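Local coordinates for Serine/threonine-protein kinase PknE (Mycobacterium tuberculosis, PDB 2H34) that phosphorylates serine and threonine residues of proteins with ATP, as the cytoplasmic kinase domain of a membrane-bound homodimeric enzyme that probably supports mycobacterial survival in the host, at residues 218-229 with 265-274; 116-124 with 161-169. One frame throughout, in Å; residues are numbered along the deposited sequence.

Overall arrangement
Both contacts lie in the C-terminal lobe of the kinase domain, their centres about 19 Å apart, and helix 217-230 joins them. One side of that helix meets residues 265-274 in contact 1. Another carries Val224 and Cys228 onto contact 2: Val224 CG1 is 3.7 Å from Leu121 CD2, and Cys228 SG is likewise 3.7 Å from Leu121 CD2. The predicted catalytic base Asp159 is near both, its side chain about 8 Å from that of Tyr219 in contact 1 and about 9 Å from that of Glu163 in contact 2. Contact 2 also lies near the predicted ATP site, the side chain of Asp120 being about 9 Å from that of Gly43.

Contact 1: residues 218-229 with 265-274; sequences IYALTCVLYECL and FDAVIARGMA
Met273, modelled as selenomethionine, lies across the ring of Tyr219 where two helices of the C-terminal lobe of the kinase fold pack together. The short axes of 218-229 and 265-272 approach to 9.2 Å at 148°, roughly antiparallel, and the first helix is the central, buried one of the lobe. Met273 is the first residue to leave helical geometry at the end of its helix. Its CB sits over one face of Tyr219, off towards the rim; the distance of 3.9 Å to the ring centroid, 24° from the normal, identifies a CH-pi contact. A bend at chi3 turns CE to within 3.8 Å of Tyr219 OH; SE and CE both lie near Cys223 SG.

Thr222 supplies the second point of close packing. Its CG2 is anti to the backbone N and fits against the helix at Gly272 and Ile269, 3.7 Å from Gly272 CA. Ile269 continues this apolar seam with branches in two directions: CG2 to the ring of Tyr226, CD1 to Leu229 CD1. Farther along, Leu225 meets Val268. Around the pair, helix 284-293 touches Thr222 and Val268, while Ala274 O accepts a hydrogen bond from Arg280.

Gly272 O receives a CA-H...O contact across the interface from Tyr219 CA, with 167° at the hydrogen, whereas the buried hydroxyl of Thr222 turns back to its own helix, OG1 donating to Ile218 O over 2.8 Å.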
# COMPACT_ATOMS: atom_id res chain seq x y z
N ILE A 218 2.77 -6.93 6.71
CA ILE A 218 4.17 -7.35 6.68
C ILE A 218 4.38 -8.44 5.62
O ILE A 218 5.36 -8.41 4.89
CB ILE A 218 4.66 -7.82 8.08
CG1 ILE A 218 4.80 -6.62 9.01
CG2 ILE A 218 6.00 -8.56 7.99
CD1 ILE A 218 4.38 -6.88 10.41
N TYR A 219 3.43 -9.37 5.55
CA TYR A 219 3.46 -10.45 4.56
C TYR A 219 3.37 -9.83 3.17
O TYR A 219 4.23 -10.07 2.31
CB TYR A 219 2.29 -11.42 4.78
CG TYR A 219 2.28 -12.67 3.90
CD1 TYR A 219 2.73 -13.89 4.41
CD2 TYR A 219 1.79 -12.65 2.60
CE1 TYR A 219 2.71 -15.04 3.64
CE2 TYR A 219 1.78 -13.81 1.81
CZ TYR A 219 2.25 -15.00 2.35
OH TYR A 219 2.26 -16.17 1.63
N ALA A 220 2.32 -9.03 2.96
CA ALA A 220 2.09 -8.37 1.69
C ALA A 220 3.35 -7.63 1.20
O ALA A 220 3.82 -7.87 0.08
CB ALA A 220 0.92 -7.42 1.82
N LEU A 221 3.92 -6.79 2.05
CA LEU A 221 5.10 -6.00 1.68
C LEU A 221 6.25 -6.86 1.17
O LEU A 221 7.02 -6.44 0.29
CB LEU A 221 5.57 -5.13 2.85
CG LEU A 221 6.50 -3.96 2.54
CD1 LEU A 221 5.79 -2.92 1.72
CD2 LEU A 221 7.02 -3.34 3.83
N THR A 222 6.37 -8.06 1.72
CA THR A 222 7.45 -8.96 1.35
C THR A 222 7.21 -9.54 -0.05
O THR A 222 8.15 -9.64 -0.84
CB THR A 222 7.66 -10.05 2.42
OG1 THR A 222 7.62 -9.46 3.72
CG2 THR A 222 9.00 -10.72 2.24
N CYS A 223 5.97 -9.91 -0.35
CA CYS A 223 5.58 -10.20 -1.73
C CYS A 223 5.92 -9.01 -2.65
O CYS A 223 6.54 -9.17 -3.71
CB CYS A 223 4.10 -10.53 -1.83
SG CYS A 223 3.55 -11.94 -0.83
N VAL A 224 5.56 -7.80 -2.23
CA VAL A 224 5.83 -6.63 -3.04
C VAL A 224 7.34 -6.47 -3.26
O VAL A 224 7.79 -6.23 -4.40
CB VAL A 224 5.22 -5.35 -2.44
CG1 VAL A 224 5.69 -4.14 -3.21
CG2 VAL A 224 3.71 -5.42 -2.49
N LEU A 225 8.12 -6.62 -2.19
CA LEU A 225 9.57 -6.55 -2.30
C LEU A 225 10.06 -7.59 -3.31
O LEU A 225 10.81 -7.25 -4.24
CB LEU A 225 10.22 -6.80 -0.93
CG LEU A 225 11.75 -6.97 -0.88
CD1 LEU A 225 12.49 -5.76 -1.41
CD2 LEU A 225 12.20 -7.30 0.54
N TYR A 226 9.60 -8.83 -3.14
CA TYR A 226 9.92 -9.90 -4.07
C TYR A 226 9.73 -9.46 -5.51
O TYR A 226 10.65 -9.56 -6.32
CB TYR A 226 9.04 -11.12 -3.81
CG TYR A 226 9.41 -12.31 -4.69
CD1 TYR A 226 10.47 -13.16 -4.34
CD2 TYR A 226 8.71 -12.59 -5.86
CE1 TYR A 226 10.81 -14.24 -5.14
CE2 TYR A 226 9.04 -13.67 -6.67
CZ TYR A 226 10.08 -14.49 -6.30
OH TYR A 226 10.41 -15.55 -7.10
N GLU A 227 8.53 -8.96 -5.80
CA GLU A 227 8.19 -8.55 -7.16
C GLU A 227 9.11 -7.47 -7.71
O GLU A 227 9.47 -7.52 -8.89
CB GLU A 227 6.73 -8.10 -7.24
CG GLU A 227 6.28 -7.95 -8.68
CD GLU A 227 4.79 -7.76 -8.83
OE1 GLU A 227 4.04 -7.99 -7.84
OE2 GLU A 227 4.36 -7.39 -9.95
N CYS A 228 9.48 -6.51 -6.86
CA CYS A 228 10.39 -5.44 -7.25
C CYS A 228 11.73 -5.99 -7.68
O CYS A 228 12.40 -5.44 -8.56
CB CYS A 228 10.63 -4.49 -6.08
SG CYS A 228 9.19 -3.57 -5.52
N LEU A 229 12.12 -7.09 -7.04
CA LEU A 229 13.42 -7.69 -7.27
C LEU A 229 13.40 -8.53 -8.53
O LEU A 229 14.20 -8.32 -9.44
CB LEU A 229 13.83 -8.55 -6.06
CG LEU A 229 14.17 -7.77 -4.78
CD1 LEU A 229 14.15 -8.66 -3.55
CD2 LEU A 229 15.51 -7.05 -4.92
N PHE A 265 19.00 -12.19 0.64
CA PHE A 265 17.58 -11.87 0.41
C PHE A 265 16.61 -13.04 0.54
O PHE A 265 15.51 -12.87 1.07
CB PHE A 265 17.39 -11.15 -0.93
CG PHE A 265 17.78 -9.70 -0.89
CD1 PHE A 265 18.96 -9.27 -1.48
CD2 PHE A 265 16.98 -8.76 -0.25
CE1 PHE A 265 19.32 -7.93 -1.45
CE2 PHE A 265 17.35 -7.42 -0.21
CZ PHE A 265 18.52 -7.01 -0.82
N ASP A 266 17.00 -14.23 0.08
CA ASP A 266 16.13 -15.41 0.23
C ASP A 266 15.71 -15.59 1.69
O ASP A 266 14.57 -15.95 1.98
CB ASP A 266 16.81 -16.69 -0.27
CG ASP A 266 17.51 -16.51 -1.59
OD1 ASP A 266 16.99 -15.81 -2.48
OD2 ASP A 266 18.60 -17.09 -1.74
N ALA A 267 16.65 -15.34 2.59
CA ALA A 267 16.38 -15.41 4.01
C ALA A 267 15.33 -14.37 4.38
O ALA A 267 14.30 -14.71 4.97
CB ALA A 267 17.67 -15.21 4.82
N VAL A 268 15.57 -13.12 4.00
CA VAL A 268 14.58 -12.07 4.24
C VAL A 268 13.17 -12.45 3.74
O VAL A 268 12.21 -12.39 4.50
CB VAL A 268 15.01 -10.72 3.67
CG1 VAL A 268 13.85 -9.73 3.73
CG2 VAL A 268 16.18 -10.19 4.45
N ILE A 269 13.07 -12.86 2.48
CA ILE A 269 11.77 -13.24 1.93
C ILE A 269 11.19 -14.44 2.66
O ILE A 269 10.00 -14.45 2.96
CB ILE A 269 11.81 -13.46 0.40
CG1 ILE A 269 11.85 -12.10 -0.30
CG2 ILE A 269 10.57 -14.18 -0.10
CD1 ILE A 269 13.22 -11.65 -0.66
N ALA A 270 12.04 -15.41 2.98
CA ALA A 270 11.60 -16.61 3.69
C ALA A 270 10.98 -16.23 5.02
O ALA A 270 9.92 -16.72 5.38
CB ALA A 270 12.77 -17.56 3.92
N ARG A 271 11.64 -15.33 5.74
CA ARG A 271 11.13 -14.88 7.02
C ARG A 271 9.89 -14.01 6.83
O ARG A 271 8.93 -14.14 7.58
CB ARG A 271 12.21 -14.11 7.78
CG ARG A 271 11.79 -13.69 9.16
CD ARG A 271 12.92 -13.79 10.18
NE ARG A 271 12.36 -13.70 11.52
CZ ARG A 271 12.04 -14.75 12.27
NH1 ARG A 271 12.28 -15.98 11.84
NH2 ARG A 271 11.50 -14.56 13.46
N GLY A 272 9.93 -13.15 5.82
CA GLY A 272 8.89 -12.14 5.62
C GLY A 272 7.57 -12.73 5.17
O GLY A 272 6.50 -12.16 5.44
N MSE A 273 7.64 -13.85 4.46
CA MSE A 273 6.43 -14.57 4.10
C MSE A 273 6.48 -16.01 4.58
O MSE A 273 5.93 -16.91 3.94
CB MSE A 273 6.11 -14.44 2.61
CG MSE A 273 7.23 -14.78 1.65
SE MSE A 273 6.75 -14.21 -0.18
CE MSE A 273 5.28 -15.48 -0.51
N ALA A 274 7.11 -16.21 5.73
CA ALA A 274 7.07 -17.48 6.44
C ALA A 274 5.62 -17.86 6.64
O ALA A 274 4.74 -16.99 6.66
CB ALA A 274 7.79 -17.37 7.77

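Contact 2: residues 116-124 with 161-169; sequences INGVDLAAM and KPENILVSA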
# COMPACT_ATOMS: atom_id res chain seq x y z
N ILE A 116 -0.53 14.39 -4.84
CA ILE A 116 0.79 13.91 -5.15
C ILE A 116 0.93 13.48 -6.59
O ILE A 116 0.01 12.91 -7.16
CB ILE A 116 1.20 12.78 -4.21
CG1 ILE A 116 1.31 13.31 -2.78
CG2 ILE A 116 2.52 12.17 -4.66
CD1 ILE A 116 2.19 14.55 -2.63
N ASN A 117 2.10 13.77 -7.16
CA ASN A 117 2.49 13.35 -8.49
C ASN A 117 3.31 12.08 -8.43
O ASN A 117 3.90 11.75 -7.40
CB ASN A 117 3.35 14.43 -9.12
CG ASN A 117 2.53 15.50 -9.81
OD1 ASN A 117 1.60 16.08 -9.23
ND2 ASN A 117 2.89 15.79 -11.06
N GLY A 118 3.40 11.37 -9.55
CA GLY A 118 4.23 10.18 -9.62
C GLY A 118 3.51 9.02 -10.27
O GLY A 118 2.42 9.18 -10.80
N VAL A 119 4.14 7.85 -10.23
CA VAL A 119 3.60 6.65 -10.87
C VAL A 119 3.47 5.52 -9.86
O VAL A 119 4.20 5.49 -8.87
CB VAL A 119 4.47 6.21 -12.08
CG1 VAL A 119 4.31 7.17 -13.23
CG2 VAL A 119 5.93 6.09 -11.71
N ASP A 120 2.52 4.61 -10.11
CA ASP A 120 2.39 3.34 -9.39
C ASP A 120 3.66 2.56 -9.48
O ASP A 120 4.33 2.56 -10.52
CB ASP A 120 1.36 2.41 -10.04
CG ASP A 120 -0.02 3.00 -10.10
OD1 ASP A 120 -0.18 4.21 -9.86
OD2 ASP A 120 -0.94 2.22 -10.39
N LEU A 121 3.96 1.82 -8.42
CA LEU A 121 4.95 0.79 -8.50
C LEU A 121 4.52 -0.22 -9.59
O LEU A 121 5.32 -0.65 -10.42
CB LEU A 121 5.13 0.15 -7.13
CG LEU A 121 6.25 -0.87 -6.93
CD1 LEU A 121 7.59 -0.34 -7.38
CD2 LEU A 121 6.31 -1.28 -5.46
N ALA A 122 3.23 -0.56 -9.60
CA ALA A 122 2.62 -1.33 -10.68
C ALA A 122 2.95 -0.76 -12.06
O ALA A 122 3.33 -1.50 -12.96
CB ALA A 122 1.13 -1.42 -10.48
N ALA A 123 2.82 0.56 -12.23
CA ALA A 123 3.16 1.20 -13.50
C ALA A 123 4.66 1.15 -13.80
O ALA A 123 5.04 0.82 -14.92
CB ALA A 123 2.65 2.66 -13.55
N MSE A 124 5.49 1.49 -12.82
CA MSE A 124 6.95 1.33 -12.94
C MSE A 124 7.33 -0.06 -13.45
O MSE A 124 7.97 -0.19 -14.49
CB MSE A 124 7.66 1.52 -11.61
CG MSE A 124 7.54 2.87 -11.00
SE MSE A 124 9.14 3.42 -9.95
CE MSE A 124 9.28 1.99 -8.68
N LYS A 161 -0.75 -3.32 -2.07
CA LYS A 161 -0.62 -3.64 -3.48
C LYS A 161 0.35 -2.60 -4.02
O LYS A 161 0.36 -1.47 -3.55
CB LYS A 161 -1.96 -3.48 -4.19
CG LYS A 161 -3.05 -4.45 -3.77
CD LYS A 161 -4.45 -3.79 -3.71
CE LYS A 161 -5.25 -3.94 -5.00
NZ LYS A 161 -5.10 -2.77 -5.91
N PRO A 162 1.17 -2.97 -5.03
CA PRO A 162 2.02 -2.00 -5.73
C PRO A 162 1.21 -0.83 -6.28
O PRO A 162 1.70 0.30 -6.38
CB PRO A 162 2.60 -2.81 -6.87
CG PRO A 162 2.62 -4.21 -6.35
CD PRO A 162 1.38 -4.34 -5.53
N GLU A 163 -0.04 -1.11 -6.63
CA GLU A 163 -0.99 -0.13 -7.10
C GLU A 163 -1.39 0.84 -5.97
O GLU A 163 -2.12 1.80 -6.20
CB GLU A 163 -2.21 -0.84 -7.69
CG GLU A 163 -1.88 -1.99 -8.71
CD GLU A 163 -1.56 -3.39 -8.07
OE1 GLU A 163 -2.38 -3.89 -7.25
OE2 GLU A 163 -0.52 -4.02 -8.41
N ASN A 164 -0.90 0.59 -4.76
CA ASN A 164 -1.15 1.48 -3.62
C ASN A 164 0.12 2.23 -3.24
O ASN A 164 0.20 2.86 -2.18
CB ASN A 164 -1.57 0.68 -2.38
CG ASN A 164 -2.90 -0.02 -2.56
OD1 ASN A 164 -3.03 -1.20 -2.21
ND2 ASN A 164 -3.89 0.69 -3.10
N ILE A 165 1.11 2.12 -4.12
CA ILE A 165 2.43 2.69 -3.88
C ILE A 165 2.71 3.70 -5.00
O ILE A 165 2.72 3.35 -6.18
CB ILE A 165 3.51 1.58 -3.82
CG1 ILE A 165 3.24 0.65 -2.64
CG2 ILE A 165 4.89 2.18 -3.68
CD1 ILE A 165 4.07 -0.62 -2.64
N LEU A 166 2.94 4.94 -4.60
CA LEU A 166 3.08 6.05 -5.52
C LEU A 166 4.47 6.62 -5.40
O LEU A 166 4.85 7.12 -4.33
CB LEU A 166 2.05 7.12 -5.19
CG LEU A 166 1.88 8.31 -6.16
CD1 LEU A 166 1.36 7.85 -7.52
CD2 LEU A 166 0.95 9.36 -5.55
N VAL A 167 5.23 6.57 -6.48
CA VAL A 167 6.63 6.98 -6.44
C VAL A 167 6.78 8.37 -7.06
O VAL A 167 6.44 8.59 -8.22
CB VAL A 167 7.52 5.92 -7.11
CG1 VAL A 167 8.96 6.31 -7.10
CG2 VAL A 167 7.37 4.62 -6.38
N SER A 168 7.27 9.31 -6.27
CA SER A 168 7.38 10.70 -6.70
C SER A 168 8.79 11.02 -7.17
O SER A 168 9.58 10.13 -7.45
CB SER A 168 6.98 11.64 -5.56
OG SER A 168 5.66 11.38 -5.15
N ALA A 169 9.08 12.32 -7.23
CA ALA A 169 10.37 12.86 -7.64
C ALA A 169 11.59 11.95 -7.47
O ALA A 169 11.96 11.26 -8.43
CB ALA A 169 10.60 14.21 -6.95
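Val119 and Val167 face each other as a hydrogen-bonded antiparallel pair, tied in both directions. Val167 N donates to Val119 O at 2.8 Å with a nearly straight N-H...O angle of 174°, and Val119 N returns a bond to Val167 O at 3.1 Å. Asp120 and Leu166 form the adjoining non-hydrogen-bonded pair. Beyond it Leu121 N, in the first turn of the following helix, donates to Ile165 O at 3.0 Å; its approach to Pro162 O is only weak. At the other end Ser168 OG donates to Asn117 O at 2.9 Å, arriving nearly along the C=O axis.

Side chains pack on both faces of this ladder and beyond its ends. Leu166 spreads its methyls, CD1 over the Gly118 backbone and CD2 against Ile116 CG2. On the face of Val119 and Val167, Met124 (selenomethionine) crosses Val167 at about a right angle, its CE 4.0 Å from Val167 CG2. Leu121 has CG anti to its N (chi1 -173°), which lays CD2 alongside Ile165, 3.7 Å from Ile165 CD1, while its CB meets Pro162 CB. Ala122 CB rests on the bent aliphatic part of Glu163, 3.5 Å from Glu163 CG.

A second shell holds this in place. Glu163 OE1 forms a salt bridge with Lys161 NZ, and Lys161 N bonds to Asn164 OD1. Val224 of helix 217-230 packs on Leu121, Pro162 and Ile165, and strand 173-175 pairs on the far side of 165-167. The result is the small C-lobe sheet of protein kinases, whose middle strand directly follows the HRDxKxxN catalytic loop.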